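Local coordinates for protein unsaturated glucuronyl hydrolase (Streptococcus agalactiae, PDB 2ZZR) that hydrolyses unsaturated hyaluronan, chondroitin and heparin disaccharides, releasing the unsaturated uronic acid as a glycoside hydrolase of family 88, at residues A[34-39]-A[381-386]; A[177-182]-A[199-204]; A[285-290]-A[340-345]. All coordinates share one frame; numbering follows the deposited sequence.

Interaction 1. Residues A[34-39]-A[381-386]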
loop_
_atom_site.group_PDB
_atom_site.type_symbol
_atom_site.label_atom_id
_atom_site.label_comp_id
_atom_site.label_asym_id
_atom_site.label_seq_id
_atom_site.Cartn_x
_atom_site.Cartn_y
_atom_site.Cartn_z
ATOM N N LYS A 34 -20.388 6.156 -5.722
ATOM C CA LYS A 34 -19.849 6.438 -7.059
ATOM C C LYS A 34 -18.791 5.397 -7.457
ATOM O O LYS A 34 -18.784 4.917 -8.592
ATOM C CB LYS A 34 -19.284 7.861 -7.142
ATOM C CG LYS A 34 -18.952 8.334 -8.570
ATOM C CD LYS A 34 -18.542 9.800 -8.622
ATOM C CE LYS A 34 -17.164 10.027 -8.018
ATOM N NZ LYS A 34 -16.660 11.398 -8.269
ATOM N N ALA A 35 -17.911 5.044 -6.518
ATOM C CA ALA A 35 -16.913 3.997 -6.755
ATOM C C ALA A 35 -17.568 2.650 -7.058
ATOM O O ALA A 35 -17.149 1.940 -7.978
ATOM C CB ALA A 35 -15.960 3.876 -5.556
ATOM N N LEU A 36 -18.604 2.305 -6.295
ATOM C CA LEU A 36 -19.300 1.029 -6.478
ATOM C C LEU A 36 -20.004 0.913 -7.832
ATOM O O LEU A 36 -20.019 -0.163 -8.427
ATOM C CB LEU A 36 -20.270 0.756 -5.323
ATOM C CG LEU A 36 -19.701 -0.184 -4.257
ATOM C CD1 LEU A 36 -18.363 0.315 -3.680
ATOM C CD2 LEU A 36 -20.712 -0.432 -3.145
ATOM N N LYS A 37 -20.561 2.021 -8.314
ATOM C CA LYS A 37 -21.161 2.066 -9.653
ATOM C C LYS A 37 -20.133 1.674 -10.715
ATOM O O LYS A 37 -20.440 0.906 -11.631
ATOM C CB LYS A 37 -21.727 3.452 -9.949
ATOM C CG LYS A 37 -23.043 3.745 -9.237
ATOM C CD LYS A 37 -23.475 5.167 -9.485
ATOM C CE LYS A 37 -24.705 5.521 -8.664
ATOM N NZ LYS A 37 -25.049 6.957 -8.858
ATOM N N GLN A 38 -18.909 2.183 -10.572
ATOM C CA GLN A 38 -17.812 1.803 -11.468
ATOM C C GLN A 38 -17.405 0.338 -11.289
ATOM O O GLN A 38 -17.144 -0.355 -12.270
ATOM C CB GLN A 38 -16.600 2.729 -11.291
ATOM C CG GLN A 38 -15.531 2.573 -12.391
ATOM C CD GLN A 38 -16.100 2.794 -13.787
ATOM O OE1 GLN A 38 -16.519 3.902 -14.127
ATOM N NE2 GLN A 38 -16.117 1.737 -14.601
ATOM N N LEU A 39 -17.364 -0.135 -10.044
ATOM C CA LEU A 39 -17.003 -1.529 -9.771
ATOM C C LEU A 39 -17.989 -2.518 -10.387
ATOM O O LEU A 39 -17.580 -3.539 -10.937
ATOM C CB LEU A 39 -16.856 -1.795 -8.266
ATOM C CG LEU A 39 -15.633 -1.201 -7.547
ATOM C CD1 LEU A 39 -15.610 -1.684 -6.103
ATOM C CD2 LEU A 39 -14.319 -1.568 -8.248
ATOM N N TYR A 381 -6.537 1.434 -2.470
ATOM C CA TYR A 381 -6.275 2.221 -1.256
ATOM C C TYR A 381 -7.217 3.421 -1.102
ATOM O O TYR A 381 -7.542 3.827 0.019
ATOM C CB TYR A 381 -4.795 2.620 -1.145
ATOM C CG TYR A 381 -3.900 1.427 -0.881
ATOM C CD1 TYR A 381 -4.009 0.698 0.307
ATOM C CD2 TYR A 381 -2.939 1.026 -1.819
ATOM C CE1 TYR A 381 -3.200 -0.410 0.550
ATOM C CE2 TYR A 381 -2.126 -0.071 -1.581
ATOM C CZ TYR A 381 -2.253 -0.777 -0.401
ATOM O OH TYR A 381 -1.455 -1.863 -0.173
ATOM N N TYR A 382 -7.672 3.966 -2.226
ATOM C CA TYR A 382 -8.695 5.006 -2.200
ATOM C C TYR A 382 -9.981 4.458 -1.571
ATOM O O TYR A 382 -10.519 5.043 -0.624
ATOM C CB TYR A 382 -8.944 5.540 -3.617
ATOM C CG TYR A 382 -10.156 6.434 -3.757
ATOM C CD1 TYR A 382 -10.219 7.668 -3.106
ATOM C CD2 TYR A 382 -11.234 6.050 -4.559
ATOM C CE1 TYR A 382 -11.334 8.493 -3.238
ATOM C CE2 TYR A 382 -12.353 6.872 -4.705
ATOM C CZ TYR A 382 -12.394 8.086 -4.039
ATOM O OH TYR A 382 -13.489 8.911 -4.174
ATOM N N LEU A 383 -10.460 3.326 -2.079
ATOM C CA LEU A 383 -11.652 2.696 -1.510
ATOM C C LEU A 383 -11.428 2.228 -0.061
ATOM O O LEU A 383 -12.322 2.349 0.774
ATOM C CB LEU A 383 -12.154 1.557 -2.398
ATOM C CG LEU A 383 -13.487 0.899 -2.029
ATOM C CD1 LEU A 383 -14.605 1.938 -1.935
ATOM C CD2 LEU A 383 -13.825 -0.183 -3.048
ATOM N N GLU A 384 -10.234 1.720 0.248
ATOM C CA GLU A 384 -9.925 1.350 1.632
ATOM C C GLU A 384 -10.002 2.568 2.556
ATOM O O GLU A 384 -10.514 2.466 3.678
ATOM C CB GLU A 384 -8.562 0.656 1.754
ATOM C CG GLU A 384 -8.394 -0.022 3.106
ATOM C CD GLU A 384 -6.954 -0.353 3.425
ATOM O OE1 GLU A 384 -6.476 -1.397 2.949
ATOM O OE2 GLU A 384 -6.320 0.422 4.173
ATOM N N ALA A 385 -9.507 3.715 2.087
ATOM C CA ALA A 385 -9.583 4.955 2.861
ATOM C C ALA A 385 -11.035 5.338 3.114
ATOM O O ALA A 385 -11.406 5.701 4.235
ATOM C CB ALA A 385 -8.855 6.092 2.150
ATOM N N LEU A 386 -11.855 5.245 2.068
ATOM C CA LEU A 386 -13.274 5.563 2.189
ATOM C C LEU A 386 -13.952 4.674 3.230
ATOM O O LEU A 386 -14.665 5.180 4.124
ATOM C CB LEU A 386 -13.965 5.441 0.831
ATOM C CG LEU A 386 -13.578 6.509 -0.197
ATOM C CD1 LEU A 386 -14.281 6.205 -1.534
ATOM C CD2 LEU A 386 -13.912 7.916 0.294
#
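A35, L36 and L39 meet L383 in a buried, wholly apolar contact between two helices of the alpha barrel, 25-46 near the start of the chain and 376-390 near its end. The axes of the short segments pass at 11.7 Å and cross at -138°, so the helices run roughly antiparallel. Such spacing leaves the join to side chains: even the nearest pair of CA atoms, of A35 and L383, is 7.5 Å apart. L383 is the hub. Its CG lies anti to the backbone N (chi1 -173°), pointing the branch at helix 25-46, and chi2 then splits the methyls between partners. CD2 meets L39 CD1 tip to tip at 3.8 Å, the closest approach of the set. The other methyl, CD1, lies 4.3 Å from A35 CB and 4.4 Å from L36 CD1, both longer than the L39 pair, and so lighter packing. Beside it, L386 CD1 rests over one face of the Y382 ring. Helix 70-84 covers the contact, with L79 against L383 and A80 and Y83 against L36. Helix 376-390 also packs on helix 304-318 through Y381 and A385, and on helix 328-346 through Y382, A385 and L386.

Interaction 2. Residues A[177-182]-A[199-204]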
loop_
_atom_site.group_PDB
_atom_site.type_symbol
_atom_site.label_atom_id
_atom_site.label_comp_id
_atom_site.label_asym_id
_atom_site.label_seq_id
_atom_site.Cartn_x
_atom_site.Cartn_y
_atom_site.Cartn_z
ATOM N N LEU A 177 4.648 -3.702 3.297
ATOM C CA LEU A 177 3.227 -4.081 3.200
ATOM C C LEU A 177 3.040 -5.590 3.103
ATOM O O LEU A 177 1.964 -6.115 3.424
ATOM C CB LEU A 177 2.561 -3.414 1.993
ATOM C CG LEU A 177 1.944 -2.016 2.108
ATOM C CD1 LEU A 177 0.604 -2.064 2.827
ATOM C CD2 LEU A 177 2.904 -1.001 2.750
ATOM N N ASN A 178 4.083 -6.282 2.648
ATOM C CA ASN A 178 4.009 -7.719 2.398
ATOM C C ASN A 178 4.329 -8.595 3.611
ATOM O O ASN A 178 3.954 -9.766 3.653
ATOM C CB ASN A 178 4.875 -8.074 1.187
ATOM C CG ASN A 178 4.266 -7.572 -0.107
ATOM O OD1 ASN A 178 3.429 -8.241 -0.705
ATOM N ND2 ASN A 178 4.664 -6.377 -0.533
ATOM N N ILE A 179 4.985 -8.020 4.616
ATOM C CA ILE A 179 5.266 -8.770 5.848
ATOM C C ILE A 179 4.021 -8.896 6.746
ATOM O O ILE A 179 4.015 -9.660 7.706
ATOM C CB ILE A 179 6.470 -8.194 6.654
ATOM C CG1 ILE A 179 6.179 -6.786 7.187
ATOM C CG2 ILE A 179 7.746 -8.222 5.800
ATOM C CD1 ILE A 179 7.251 -6.228 8.153
ATOM N N GLN A 180 2.965 -8.157 6.427
ATOM C CA GLN A 180 1.725 -8.267 7.203
ATOM C C GLN A 180 1.171 -9.686 7.081
ATOM O O GLN A 180 0.649 -10.255 8.052
ATOM C CB GLN A 180 0.702 -7.207 6.775
ATOM C CG GLN A 180 1.241 -5.756 6.804
ATOM C CD GLN A 180 2.065 -5.413 8.050
ATOM O OE1 GLN A 180 3.172 -4.876 7.949
ATOM N NE2 GLN A 180 1.524 -5.707 9.219
ATOM N N LEU A 181 1.339 -10.260 5.892
ATOM C CA LEU A 181 1.003 -11.658 5.617
ATOM C C LEU A 181 1.692 -12.594 6.605
ATOM O O LEU A 181 1.095 -13.570 7.073
ATOM C CB LEU A 181 1.410 -12.005 4.173
ATOM C CG LEU A 181 1.357 -13.458 3.690
ATOM C CD1 LEU A 181 -0.070 -13.996 3.784
ATOM C CD2 LEU A 181 1.878 -13.538 2.266
ATOM N N LEU A 182 2.947 -12.286 6.930
ATOM C CA LEU A 182 3.720 -13.105 7.864
ATOM C C LEU A 182 3.242 -12.963 9.308
ATOM O O LEU A 182 3.202 -13.953 10.042
ATOM C CB LEU A 182 5.214 -12.810 7.749
ATOM C CG LEU A 182 5.791 -13.020 6.349
ATOM C CD1 LEU A 182 7.278 -12.721 6.359
ATOM C CD2 LEU A 182 5.525 -14.442 5.836
ATOM N N VAL A 199 9.708 -9.306 11.749
ATOM C CA VAL A 199 10.365 -8.340 12.623
ATOM C C VAL A 199 11.758 -7.973 12.103
ATOM O O VAL A 199 12.092 -6.785 12.009
ATOM C CB VAL A 199 10.425 -8.867 14.074
ATOM C CG1 VAL A 199 11.316 -7.982 14.938
ATOM C CG2 VAL A 199 9.019 -8.946 14.645
ATOM N N ASN A 200 12.553 -8.989 11.757
ATOM C CA ASN A 200 13.901 -8.769 11.220
ATOM C C ASN A 200 13.851 -7.929 9.965
ATOM O O ASN A 200 14.632 -6.981 9.813
ATOM C CB ASN A 200 14.610 -10.090 10.918
ATOM C CG ASN A 200 15.047 -10.823 12.171
ATOM O OD1 ASN A 200 14.940 -10.298 13.278
ATOM N ND2 ASN A 200 15.539 -12.048 12.000
ATOM N N HIS A 201 12.926 -8.278 9.073
ATOM C CA HIS A 201 12.747 -7.518 7.837
ATOM C C HIS A 201 12.353 -6.083 8.124
ATOM O O HIS A 201 12.843 -5.161 7.474
ATOM C CB HIS A 201 11.718 -8.148 6.900
ATOM C CG HIS A 201 11.545 -7.372 5.635
ATOM N ND1 HIS A 201 12.276 -7.642 4.499
ATOM C CD2 HIS A 201 10.785 -6.289 5.347
ATOM C CE1 HIS A 201 11.950 -6.779 3.553
ATOM N NE2 HIS A 201 11.050 -5.945 4.044
ATOM N N PHE A 202 11.464 -5.888 9.098
ATOM C CA PHE A 202 11.083 -4.538 9.447
ATOM C C PHE A 202 12.296 -3.687 9.838
ATOM O O PHE A 202 12.482 -2.596 9.313
ATOM C CB PHE A 202 10.020 -4.451 10.559
ATOM C CG PHE A 202 9.681 -3.031 10.883
ATOM C CD1 PHE A 202 8.737 -2.342 10.122
ATOM C CD2 PHE A 202 10.400 -2.337 11.856
ATOM C CE1 PHE A 202 8.469 -0.995 10.366
ATOM C CE2 PHE A 202 10.145 -1.001 12.108
ATOM C CZ PHE A 202 9.175 -0.318 11.356
ATOM N N TYR A 203 13.114 -4.190 10.758
ATOM C CA TYR A 203 14.264 -3.412 11.231
ATOM C C TYR A 203 15.329 -3.207 10.163
ATOM O O TYR A 203 15.931 -2.148 10.102
ATOM C CB TYR A 203 14.857 -4.004 12.512
ATOM C CG TYR A 203 13.977 -3.765 13.719
ATOM C CD1 TYR A 203 13.376 -4.827 14.389
ATOM C CD2 TYR A 203 13.723 -2.466 14.174
ATOM C CE1 TYR A 203 12.560 -4.609 15.498
ATOM C CE2 TYR A 203 12.904 -2.234 15.283
ATOM C CZ TYR A 203 12.330 -3.313 15.938
ATOM O OH TYR A 203 11.518 -3.103 17.037
ATOM N N ALA A 204 15.541 -4.213 9.319
ATOM C CA ALA A 204 16.453 -4.067 8.177
ATOM C C ALA A 204 15.984 -2.927 7.271
ATOM O O ALA A 204 16.792 -2.129 6.776
ATOM C CB ALA A 204 16.553 -5.376 7.406
#
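I179 reaches across to H201 and F202 on helix 192-209, and these two residues carry the contact. The backbones stay apart, the closest CA atoms, of I179 and H201, being 7.8 Å from each other. Along 199-204, H201 is the first to touch, its CB directed at I179 and lying 4.1 Å from I179 CG2. With CG anti to the backbone N (chi1 -180°), the imidazole extends from the helix, and its CD2 approaches I179 CG2 at 3.6 Å. The ring CG of H201 is 3.9 Å from the same methyl, which thus sits obliquely against the CG-CD2 side of the ring, in plain van der Waals contact. On the other side of the imidazole, ND1 pairs with the backbone N of I157, a bond that would fix the ring's rotation, and the H201 side chain also packs on F156 of the same strand. F202 is next: its CB, rather than its ring, is touched, by I179 CD1 at 4.1 Å. I179 manages both contacts because its CG1 stands between the backbone N and the carbonyl carbon (chi1 65°), which puts CG2 and CD1 on separate partners.

The surroundings place the contact close to the probable catalytic residues: the H201 side chain is about 8 Å from that of D174, probably the proton donor, while N178 holds the D174 backbone carbonyl through ND2 and touches D114, the likely nucleophile. Between the two segments, however, the chemistry is aliphatic methyl against imidazole carbon and methylene. Cohesion therefore rests on shape and exclusion of water, and the directional hold on the histidine comes from I157 instead.

Interaction 3. Residues A[285-290]-A[340-345]. With SO4 (sulfate ion), chain C; SO4 (sulfate ion), chain D.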
loop_
_atom_site.group_PDB
_atom_site.type_symbol
_atom_site.label_atom_id
_atom_site.label_comp_id
_atom_site.label_asym_id
_atom_site.label_seq_id
_atom_site.Cartn_x
_atom_site.Cartn_y
_atom_site.Cartn_z
ATOM N N ASP A 285 -3.415 21.467 -3.387
ATOM C CA ASP A 285 -4.581 20.594 -3.215
ATOM C C ASP A 285 -4.292 19.343 -2.365
ATOM O O ASP A 285 -5.136 18.457 -2.254
ATOM C CB ASP A 285 -5.231 20.238 -4.570
ATOM C CG ASP A 285 -4.426 19.226 -5.388
ATOM O OD1 ASP A 285 -3.352 18.767 -4.942
ATOM O OD2 ASP A 285 -4.888 18.882 -6.500
ATOM N N LYS A 286 -3.096 19.293 -1.780
ATOM C CA LYS A 286 -2.672 18.221 -0.858
ATOM C C LYS A 286 -2.608 16.821 -1.489
ATOM O O LYS A 286 -2.685 15.808 -0.784
ATOM C CB LYS A 286 -3.529 18.207 0.424
ATOM C CG LYS A 286 -3.809 19.583 1.047
ATOM C CD LYS A 286 -2.539 20.358 1.385
ATOM C CE LYS A 286 -2.856 21.621 2.194
ATOM N NZ LYS A 286 -3.656 22.629 1.425
ATOM N N VAL A 287 -2.458 16.768 -2.812
ATOM C CA VAL A 287 -2.311 15.497 -3.518
ATOM C C VAL A 287 -0.922 15.425 -4.144
ATOM O O VAL A 287 -0.583 16.215 -5.021
ATOM C CB VAL A 287 -3.436 15.265 -4.570
ATOM C CG1 VAL A 287 -3.147 14.032 -5.415
ATOM C CG2 VAL A 287 -4.786 15.126 -3.877
ATOM N N SER A 288 -0.130 14.467 -3.674
ATOM C CA SER A 288 1.268 14.326 -4.064
ATOM C C SER A 288 1.468 14.300 -5.575
ATOM O O SER A 288 0.760 13.590 -6.290
ATOM C CB SER A 288 1.837 13.036 -3.478
ATOM O OG SER A 288 1.100 11.916 -3.939
ATOM N N TYR A 289 2.436 15.085 -6.044
ATOM C CA TYR A 289 2.989 14.891 -7.381
ATOM C C TYR A 289 3.709 13.547 -7.362
ATOM O O TYR A 289 4.021 13.024 -6.287
ATOM C CB TYR A 289 3.931 16.046 -7.755
ATOM C CG TYR A 289 3.196 17.266 -8.267
ATOM C CD1 TYR A 289 3.116 17.532 -9.639
ATOM C CD2 TYR A 289 2.564 18.147 -7.390
ATOM C CE1 TYR A 289 2.430 18.647 -10.117
ATOM C CE2 TYR A 289 1.867 19.263 -7.862
ATOM C CZ TYR A 289 1.818 19.511 -9.230
ATOM O OH TYR A 289 1.135 20.613 -9.705
ATOM N N TRP A 290 3.955 12.972 -8.534
ATOM C CA TRP A 290 4.509 11.619 -8.605
ATOM C C TRP A 290 5.890 11.529 -7.954
ATOM O O TRP A 290 6.294 10.479 -7.440
ATOM C CB TRP A 290 4.530 11.126 -10.054
ATOM C CG TRP A 290 5.576 11.769 -10.907
ATOM C CD1 TRP A 290 5.459 12.930 -11.621
ATOM C CD2 TRP A 290 6.898 11.280 -11.143
ATOM N NE1 TRP A 290 6.636 13.195 -12.289
ATOM C CE2 TRP A 290 7.533 12.196 -12.013
ATOM C CE3 TRP A 290 7.609 10.153 -10.710
ATOM C CZ2 TRP A 290 8.846 12.022 -12.448
ATOM C CZ3 TRP A 290 8.914 9.982 -11.138
ATOM C CH2 TRP A 290 9.517 10.909 -12.006
ATOM N N ARG A 340 -10.447 14.349 0.958
ATOM C CA ARG A 340 -11.413 15.263 0.333
ATOM C C ARG A 340 -10.983 15.611 -1.093
ATOM O O ARG A 340 -11.788 15.533 -2.020
ATOM C CB ARG A 340 -11.597 16.548 1.144
ATOM C CG ARG A 340 -12.580 17.523 0.483
ATOM C CD ARG A 340 -12.788 18.801 1.280
ATOM N NE ARG A 340 -13.488 18.575 2.545
ATOM C CZ ARG A 340 -14.788 18.301 2.660
ATOM N NH1 ARG A 340 -15.559 18.201 1.585
ATOM N NH2 ARG A 340 -15.321 18.121 3.862
ATOM N N SER A 341 -9.713 15.983 -1.257
ATOM C CA SER A 341 -9.178 16.300 -2.580
ATOM C C SER A 341 -9.275 15.117 -3.542
ATOM O O SER A 341 -9.645 15.291 -4.705
ATOM C CB SER A 341 -7.740 16.795 -2.490
ATOM O OG SER A 341 -7.704 18.125 -2.009
ATOM N N LEU A 342 -8.961 13.912 -3.060
ATOM C CA LEU A 342 -9.097 12.729 -3.903
ATOM C C LEU A 342 -10.542 12.559 -4.381
ATOM O O LEU A 342 -10.791 12.371 -5.576
ATOM C CB LEU A 342 -8.596 11.470 -3.186
ATOM C CG LEU A 342 -7.094 11.385 -2.900
ATOM C CD1 LEU A 342 -6.779 10.082 -2.190
ATOM C CD2 LEU A 342 -6.247 11.511 -4.176
ATOM N N ILE A 343 -11.488 12.653 -3.447
ATOM C CA ILE A 343 -12.905 12.493 -3.753
ATOM C C ILE A 343 -13.376 13.555 -4.748
ATOM O O ILE A 343 -14.033 13.233 -5.747
ATOM C CB ILE A 343 -13.777 12.581 -2.465
ATOM C CG1 ILE A 343 -13.538 11.366 -1.564
ATOM C CG2 ILE A 343 -15.267 12.684 -2.819
ATOM C CD1 ILE A 343 -14.032 11.562 -0.131
ATOM N N GLU A 344 -13.023 14.808 -4.478
ATOM C CA GLU A 344 -13.614 15.945 -5.188
ATOM C C GLU A 344 -12.924 16.284 -6.507
ATOM O O GLU A 344 -13.541 16.879 -7.398
ATOM C CB GLU A 344 -13.639 17.183 -4.289
ATOM C CG GLU A 344 -14.573 17.063 -3.090
ATOM C CD GLU A 344 -14.615 18.317 -2.231
ATOM O OE1 GLU A 344 -13.839 19.262 -2.486
ATOM O OE2 GLU A 344 -15.431 18.348 -1.284
ATOM N N GLN A 345 -11.653 15.915 -6.636
ATOM C CA GLN A 345 -10.867 16.357 -7.790
ATOM C C GLN A 345 -10.260 15.229 -8.617
ATOM O O GLN A 345 -9.914 15.440 -9.787
ATOM C CB GLN A 345 -9.767 17.339 -7.361
ATOM C CG GLN A 345 -10.266 18.653 -6.739
ATOM C CD GLN A 345 -11.180 19.456 -7.660
ATOM O OE1 GLN A 345 -12.224 19.952 -7.231
ATOM N NE2 GLN A 345 -10.789 19.591 -8.928
HETATM S S SO4 C . 0.640 22.083 -12.747
HETATM O O1 SO4 C . 0.340 23.091 -11.737
HETATM O O2 SO4 C . 1.685 21.188 -12.266
HETATM O O3 SO4 C . -0.554 21.305 -13.052
HETATM O O4 SO4 C . 1.112 22.742 -13.962
HETATM S S SO4 D . -1.047 25.391 0.945
HETATM O O1 SO4 D . -0.418 25.927 2.150
HETATM O O2 SO4 D . -1.054 23.932 0.983
HETATM O O3 SO4 D . -2.426 25.869 0.857
HETATM O O4 SO4 D . -0.290 25.822 -0.227
#
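S341 OG donates a short hydrogen bond of 2.6 Å to the backbone O of D285, so a helix side chain grips the main chain of an irregular loop. The C=O...O angle is 141°, with the hydroxyl tilted 23° from the carbonyl plane. Just beyond, K286 adopts a left-handed backbone conformation (phi 63°), and the chain turns back so that V287 N reaches D285 OD1 at 3.1 Å, from above the carboxylate plane. The same carboxylate is held by Y346 at OD2 and by R302, in a salt bridge, at OD1.

Next to the hydrogen bond the contact is apolar. V287 CG2 packs on S341 CB at 3.7 Å and on L342 CD2 at 3.9 Å, the V287 and L342 side chains crossing at a slant. On the helix, R340 NH1 bridges to E344 OE2, 2.9 Å away and lying almost in the guanidinium plane; E27 is a second carboxylate partner of NH1. Two separate sulfates, probably from the crystallisation liquor, bind the loop: one accepts from K286 NZ (O2, 2.9 Å), the other from Y289 OH (O2, 2.7 Å).

The bond from V287 N to D285 OD1 defines an Asx turn, here within the connection between helices 265-280 and 304-318 of the alpha barrel, docked on helix 328-346.

How the interactions relate
From the N terminus, helix 25-46 opens interaction 1, which is closed only by helix 376-390; the 341 residues between include both other contacts. Interaction 2 closes first, over a short helical turn-back of 16 residues, and interaction 3 then closes a separate loop of 49, so these two follow in series and none cross. Interactions 2 and 3 lie on opposite sides of the chain's centre and do not touch. Helix 376-390 mediates between them: Y381 OH packs on L177 CD1 at 3.6 Å, whereas Y382 leans on L342 and I343, and L386 on I343. The C-terminal helix thus connects the early, middle and late helices of the barrel.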